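Local coordinates for protein tryptophan decarboxylase 1 (Oryza sativa subsp. japonica, PDB 6KHO) that decarboxylates L-tryptophan to tryptamine and 5-hydroxy-L-tryptophan to serotonin in a pyridoxal 5'-phosphate-dependent reaction, as a homodimer, at residues Asn99-Phe103 with Lys470-Ala474; Ala412-Glu416 with Arg431-Val436. All blocks are in the same frame, centred on the assembly; numbering follows the deposited sequence.

Contact 1: Asn99-Phe103 with Lys470-Ala474; sequences NFFAF and KAYVA
A single parallel beta bridge joins the loop 99-103, just ahead of serotonin-binding Phe104, to the run 470-474 that leads into the edge strand 474-478 of the C-terminal four-stranded antiparallel sheet. The two segments run side by side, about 10° from parallel. Asn99 lies level with Ala471 (CA-CA 5.0 Å), and its CB is 3.4 Å from Lys470 O. A water accepts from both Asn99 ND2 (3.0 Å) and Lys470 NZ (2.7 Å). Tyr472 N donates to Asn99 O at 3.1 Å. Phe100 is the bridge partner of Tyr472. Its chi1 is t, as is that of Tyr472, and the tyrosine edge meets the Phe100 face in an offset edge-to-face pair, with centroids 5.4 Å apart and planes at 80°. Phe101 N closes the bridge by donating to Tyr472 O at 3.0 Å. The Phe101 ring, chi1 m, sets its edge against Ala471 CB (CE2-CB 4.0 Å) and also stacks with Phe486. Ala102 CB sits over the face of the Tyr472 ring, a CH-pi contact 3.9 Å from the centroid. Phe103 completes an aromatic cluster with Phe100 and Tyr472. It also meets Phe127 of the second subunit edge-to-face, so the cluster reaches the dimer interface. Phe103 CE2 lies 3.6 Å from Tyr472 OH.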
loop_
_atom_site.group_PDB
_atom_site.type_symbol
_atom_site.label_atom_id
_atom_site.label_comp_id
_atom_site.label_asym_id
_atom_site.label_seq_id
_atom_site.Cartn_x
_atom_site.Cartn_y
_atom_site.Cartn_z
ATOM N N ASN A 99 27.498 -0.772 3.931
ATOM C CA ASN A 99 27.780 -0.828 5.359
ATOM C C ASN A 99 26.521 -0.726 6.214
ATOM O O ASN A 99 26.620 -0.525 7.428
ATOM C CB ASN A 99 28.779 0.282 5.731
ATOM C CG ASN A 99 30.117 0.114 5.034
ATOM O OD1 ASN A 99 30.572 -1.018 4.821
ATOM N ND2 ASN A 99 30.747 1.235 4.649
ATOM N N PHE A 100 25.341 -0.828 5.605
ATOM C CA PHE A 100 24.090 -0.928 6.347
ATOM C C PHE A 100 23.923 -2.377 6.796
ATOM O O PHE A 100 23.821 -3.275 5.956
ATOM C CB PHE A 100 22.928 -0.475 5.458
ATOM C CG PHE A 100 21.592 -0.473 6.135
ATOM C CD1 PHE A 100 20.856 -1.645 6.256
ATOM C CD2 PHE A 100 21.053 0.706 6.619
ATOM C CE1 PHE A 100 19.606 -1.644 6.869
ATOM C CE2 PHE A 100 19.805 0.723 7.219
ATOM C CZ PHE A 100 19.082 -0.467 7.358
ATOM N N PHE A 101 23.928 -2.611 8.114
ATOM C CA PHE A 101 23.887 -3.964 8.674
ATOM C C PHE A 101 22.678 -4.203 9.575
ATOM O O PHE A 101 22.662 -5.194 10.310
ATOM C CB PHE A 101 25.163 -4.266 9.477
ATOM C CG PHE A 101 26.445 -4.058 8.711
ATOM C CD1 PHE A 101 26.767 -4.860 7.626
ATOM C CD2 PHE A 101 27.341 -3.078 9.096
ATOM C CE1 PHE A 101 27.951 -4.673 6.928
ATOM C CE2 PHE A 101 28.532 -2.893 8.401
ATOM C CZ PHE A 101 28.837 -3.695 7.323
ATOM N N ALA A 102 21.680 -3.326 9.550
ATOM C CA ALA A 102 20.572 -3.346 10.491
ATOM C C ALA A 102 19.328 -4.028 9.906
ATOM O O ALA A 102 19.191 -4.202 8.690
ATOM C CB ALA A 102 20.237 -1.918 10.923
ATOM N N PHE A 103 18.418 -4.416 10.806
ATOM C CA PHE A 103 17.087 -4.948 10.463
ATOM C C PHE A 103 17.264 -6.105 9.478
ATOM O O PHE A 103 18.001 -7.053 9.784
ATOM C CB PHE A 103 16.231 -3.780 9.989
ATOM C CG PHE A 103 16.293 -2.589 10.913
ATOM C CD1 PHE A 103 15.900 -2.710 12.238
ATOM C CD2 PHE A 103 16.773 -1.364 10.475
ATOM C CE1 PHE A 103 15.975 -1.631 13.106
ATOM C CE2 PHE A 103 16.847 -0.275 11.338
ATOM C CZ PHE A 103 16.447 -0.410 12.652
ATOM N N LYS A 470 30.910 4.179 9.186
ATOM C CA LYS A 470 31.259 3.018 8.381
ATOM C C LYS A 470 30.466 1.779 8.783
ATOM O O LYS A 470 30.816 0.663 8.383
ATOM C CB LYS A 470 32.764 2.747 8.472
ATOM C CG LYS A 470 33.634 3.928 7.998
ATOM C CD LYS A 470 34.258 3.664 6.627
ATOM C CE LYS A 470 33.294 3.995 5.495
ATOM N NZ LYS A 470 33.928 3.875 4.139
ATOM N N ALA A 471 29.407 1.958 9.565
ATOM C CA ALA A 471 28.521 0.870 9.950
ATOM C C ALA A 471 27.195 1.457 10.397
ATOM O O ALA A 471 27.122 2.616 10.811
ATOM C CB ALA A 471 29.118 0.015 11.072
ATOM N N TYR A 472 26.144 0.653 10.268
ATOM C CA TYR A 472 24.904 0.861 11.003
ATOM C C TYR A 472 24.532 -0.489 11.590
ATOM O O TYR A 472 24.202 -1.422 10.850
ATOM C CB TYR A 472 23.788 1.395 10.123
ATOM C CG TYR A 472 22.482 1.627 10.849
ATOM C CD1 TYR A 472 22.433 1.735 12.243
ATOM C CD2 TYR A 472 21.290 1.724 10.143
ATOM C CE1 TYR A 472 21.227 1.947 12.902
ATOM C CE2 TYR A 472 20.091 1.937 10.788
ATOM C CZ TYR A 472 20.062 2.046 12.165
ATOM O OH TYR A 472 18.864 2.262 12.796
ATOM N N VAL A 473 24.619 -0.591 12.911
ATOM C CA VAL A 473 24.312 -1.805 13.649
ATOM C C VAL A 473 23.197 -1.468 14.624
ATOM O O VAL A 473 23.207 -0.397 15.243
ATOM C CB VAL A 473 25.559 -2.338 14.386
ATOM C CG1 VAL A 473 25.213 -3.531 15.249
ATOM C CG2 VAL A 473 26.631 -2.703 13.386
ATOM N N ALA A 474 22.214 -2.352 14.732
ATOM C CA ALA A 474 21.173 -2.183 15.730
ATOM C C ALA A 474 21.068 -3.467 16.541
ATOM O O ALA A 474 21.645 -4.502 16.193
ATOM C CB ALA A 474 19.834 -1.798 15.094
HETATM O O HOH W 1 33.522 1.323 3.408
HETATM O O HOH W 2 22.208 -4.583 13.201
#

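Contact 2: Ala412-Glu416 with Arg431-Val436; sequences AKVFE and RNFALV
This is helix-on-sheet packing: the late part of the long helix 386-420 lies against the loop 431-434 and the start of strand 435-440 in the C-terminal antiparallel sheet. Segment 412-416 is regular helix, with Glu416 N hydrogen-bonded to Ala412 O at 2.9 Å. Ala412 CB, the small bump, enters a hollow walled by Arg431 CD (3.9 Å), Phe433 O (4.0 Å), Ala434 CA (3.6 Å) and Val436 CG2 (4.4 Å). Val436 (chi1 t) is the answering bump: Val436 CG2 fits a notch one helical turn long, 3.6 Å from Ala412 O and 3.9 Å from Glu416 CB. Val436 CG1 touches the edge of the Phe415 ring, 3.9 Å from Phe415 CD2. Phe415 also stacks on Phe486 and reaches Val498 and Ile505 of helix 495-513. Arg431 runs alongside the helix; Lys413 N lies over one face of its guanidinium. Arg431 NH1 donates to Phe433 O at 2.8 Å, a bond across the turn of the loop. Glu416 OE2 forms a salt bridge with Arg420. Two waters each link Glu416 to Arg431, one from OE2 to the backbone N, the other from OE1 to NH2. The direct salt bridge runs from Arg431 NE to Glu416 OE1, 2.8 Å.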
loop_
_atom_site.group_PDB
_atom_site.type_symbol
_atom_site.label_atom_id
_atom_site.label_comp_id
_atom_site.label_asym_id
_atom_site.label_seq_id
_atom_site.Cartn_x
_atom_site.Cartn_y
_atom_site.Cartn_z
ATOM N N ALA A 412 27.614 -14.331 5.371
ATOM C CA ALA A 412 27.230 -14.420 6.781
ATOM C C ALA A 412 28.023 -15.504 7.506
ATOM O O ALA A 412 28.375 -15.340 8.680
ATOM C CB ALA A 412 25.729 -14.689 6.910
ATOM N N LYS A 413 28.306 -16.618 6.828
ATOM C CA LYS A 413 29.090 -17.674 7.459
ATOM C C LYS A 413 30.526 -17.223 7.696
ATOM O O LYS A 413 31.125 -17.586 8.713
ATOM C CB LYS A 413 29.058 -18.945 6.610
ATOM C CG LYS A 413 29.268 -20.217 7.419
ATOM C CD LYS A 413 29.603 -21.410 6.537
ATOM C CE LYS A 413 30.076 -22.597 7.377
ATOM N NZ LYS A 413 31.289 -22.266 8.184
ATOM N N VAL A 414 31.085 -16.428 6.778
ATOM C CA VAL A 414 32.399 -15.832 7.002
ATOM C C VAL A 414 32.393 -15.004 8.283
ATOM O O VAL A 414 33.275 -15.146 9.139
ATOM C CB VAL A 414 32.822 -14.993 5.780
ATOM C CG1 VAL A 414 33.920 -14.013 6.144
ATOM C CG2 VAL A 414 33.288 -15.900 4.639
ATOM N N PHE A 415 31.379 -14.149 8.451
ATOM C CA PHE A 415 31.320 -13.294 9.633
ATOM C C PHE A 415 31.116 -14.108 10.910
ATOM O O PHE A 415 31.693 -13.781 11.956
ATOM C CB PHE A 415 30.199 -12.267 9.485
ATOM C CG PHE A 415 30.100 -11.301 10.635
ATOM C CD1 PHE A 415 30.831 -10.129 10.631
ATOM C CD2 PHE A 415 29.256 -11.553 11.705
ATOM C CE1 PHE A 415 30.733 -9.229 11.669
ATOM C CE2 PHE A 415 29.153 -10.657 12.758
ATOM C CZ PHE A 415 29.893 -9.495 12.741
ATOM N N GLU A 416 30.279 -15.148 10.850
ATOM C CA GLU A 416 30.015 -15.969 12.032
ATOM C C GLU A 416 31.284 -16.673 12.504
ATOM O O GLU A 416 31.590 -16.695 13.702
ATOM C CB GLU A 416 28.912 -16.986 11.727
ATOM C CG GLU A 416 28.641 -17.966 12.870
ATOM C CD GLU A 416 27.932 -19.233 12.420
ATOM O OE1 GLU A 416 27.523 -19.318 11.241
ATOM O OE2 GLU A 416 27.783 -20.153 13.251
ATOM N N ARG A 431 23.022 -19.769 13.437
ATOM C CA ARG A 431 22.694 -18.953 12.270
ATOM C C ARG A 431 21.988 -19.825 11.236
ATOM O O ARG A 431 22.570 -20.791 10.734
ATOM C CB ARG A 431 23.959 -18.319 11.678
ATOM C CG ARG A 431 23.749 -17.540 10.362
ATOM C CD ARG A 431 25.027 -17.492 9.518
ATOM N NE ARG A 431 25.550 -18.834 9.286
ATOM C CZ ARG A 431 25.029 -19.706 8.425
ATOM N NH1 ARG A 431 23.971 -19.374 7.692
ATOM N NH2 ARG A 431 25.559 -20.916 8.301
ATOM N N ASN A 432 20.730 -19.492 10.924
ATOM C CA ASN A 432 19.978 -20.231 9.913
ATOM C C ASN A 432 20.089 -19.622 8.519
ATOM O O ASN A 432 20.059 -20.358 7.523
ATOM C CB ASN A 432 18.498 -20.307 10.300
ATOM C CG ASN A 432 18.261 -21.173 11.519
ATOM O OD1 ASN A 432 18.769 -22.284 11.595
ATOM N ND2 ASN A 432 17.499 -20.656 12.485
ATOM N N PHE A 433 20.210 -18.300 8.423
ATOM C CA PHE A 433 20.168 -17.633 7.126
ATOM C C PHE A 433 21.330 -16.657 6.998
ATOM O O PHE A 433 22.486 -17.075 7.103
ATOM C CB PHE A 433 18.799 -16.970 6.951
ATOM C CG PHE A 433 17.651 -17.943 7.148
ATOM C CD1 PHE A 433 17.374 -18.908 6.187
ATOM C CD2 PHE A 433 16.894 -17.927 8.309
ATOM C CE1 PHE A 433 16.340 -19.820 6.372
ATOM C CE2 PHE A 433 15.855 -18.832 8.505
ATOM C CZ PHE A 433 15.578 -19.782 7.535
ATOM N N ALA A 434 21.063 -15.368 6.768
ATOM C CA ALA A 434 22.142 -14.404 6.566
ATOM C C ALA A 434 22.247 -13.402 7.711
ATOM O O ALA A 434 22.864 -12.341 7.549
ATOM C CB ALA A 434 21.977 -13.674 5.229
ATOM N N LEU A 435 21.660 -13.715 8.863
ATOM C CA LEU A 435 21.735 -12.872 10.048
ATOM C C LEU A 435 22.549 -13.590 11.117
ATOM O O LEU A 435 22.299 -14.767 11.413
ATOM C CB LEU A 435 20.339 -12.536 10.578
ATOM C CG LEU A 435 20.227 -11.937 11.988
ATOM C CD1 LEU A 435 20.540 -10.437 11.981
ATOM C CD2 LEU A 435 18.848 -12.201 12.574
ATOM N N VAL A 436 23.519 -12.881 11.692
ATOM C CA VAL A 436 24.342 -13.395 12.783
ATOM C C VAL A 436 24.051 -12.565 14.024
ATOM O O VAL A 436 24.121 -11.331 13.981
ATOM C CB VAL A 436 25.840 -13.346 12.437
ATOM C CG1 VAL A 436 26.673 -13.724 13.656
ATOM C CG2 VAL A 436 26.151 -14.256 11.270
HETATM O O HOH W 3 25.430 -21.203 13.673
HETATM O O HOH W 4 27.573 -21.650 10.262
#

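Contacts 1 and 2 have centres about 15 Å apart, with nearest atoms about 5 Å apart and no direct touch. Along the chain, contact 2 is nested inside the long loop that contact 1 closes. Both meet the same C-terminal sheet: contact 1 at the entry to strand 474-478, contact 2 at strand 435-440, with strand 481-487 between them. Phe486 of that middle strand stacks with both Phe101 and Phe415, and helix 495-513 touches both contacts. Contact 1 ties an early loop to this sheet; contact 2 sets a helix on it. The side chain of Phe103 is about 8 Å, and that of Phe433 about 10 Å, from a bound pyridoxal 5'-phosphate.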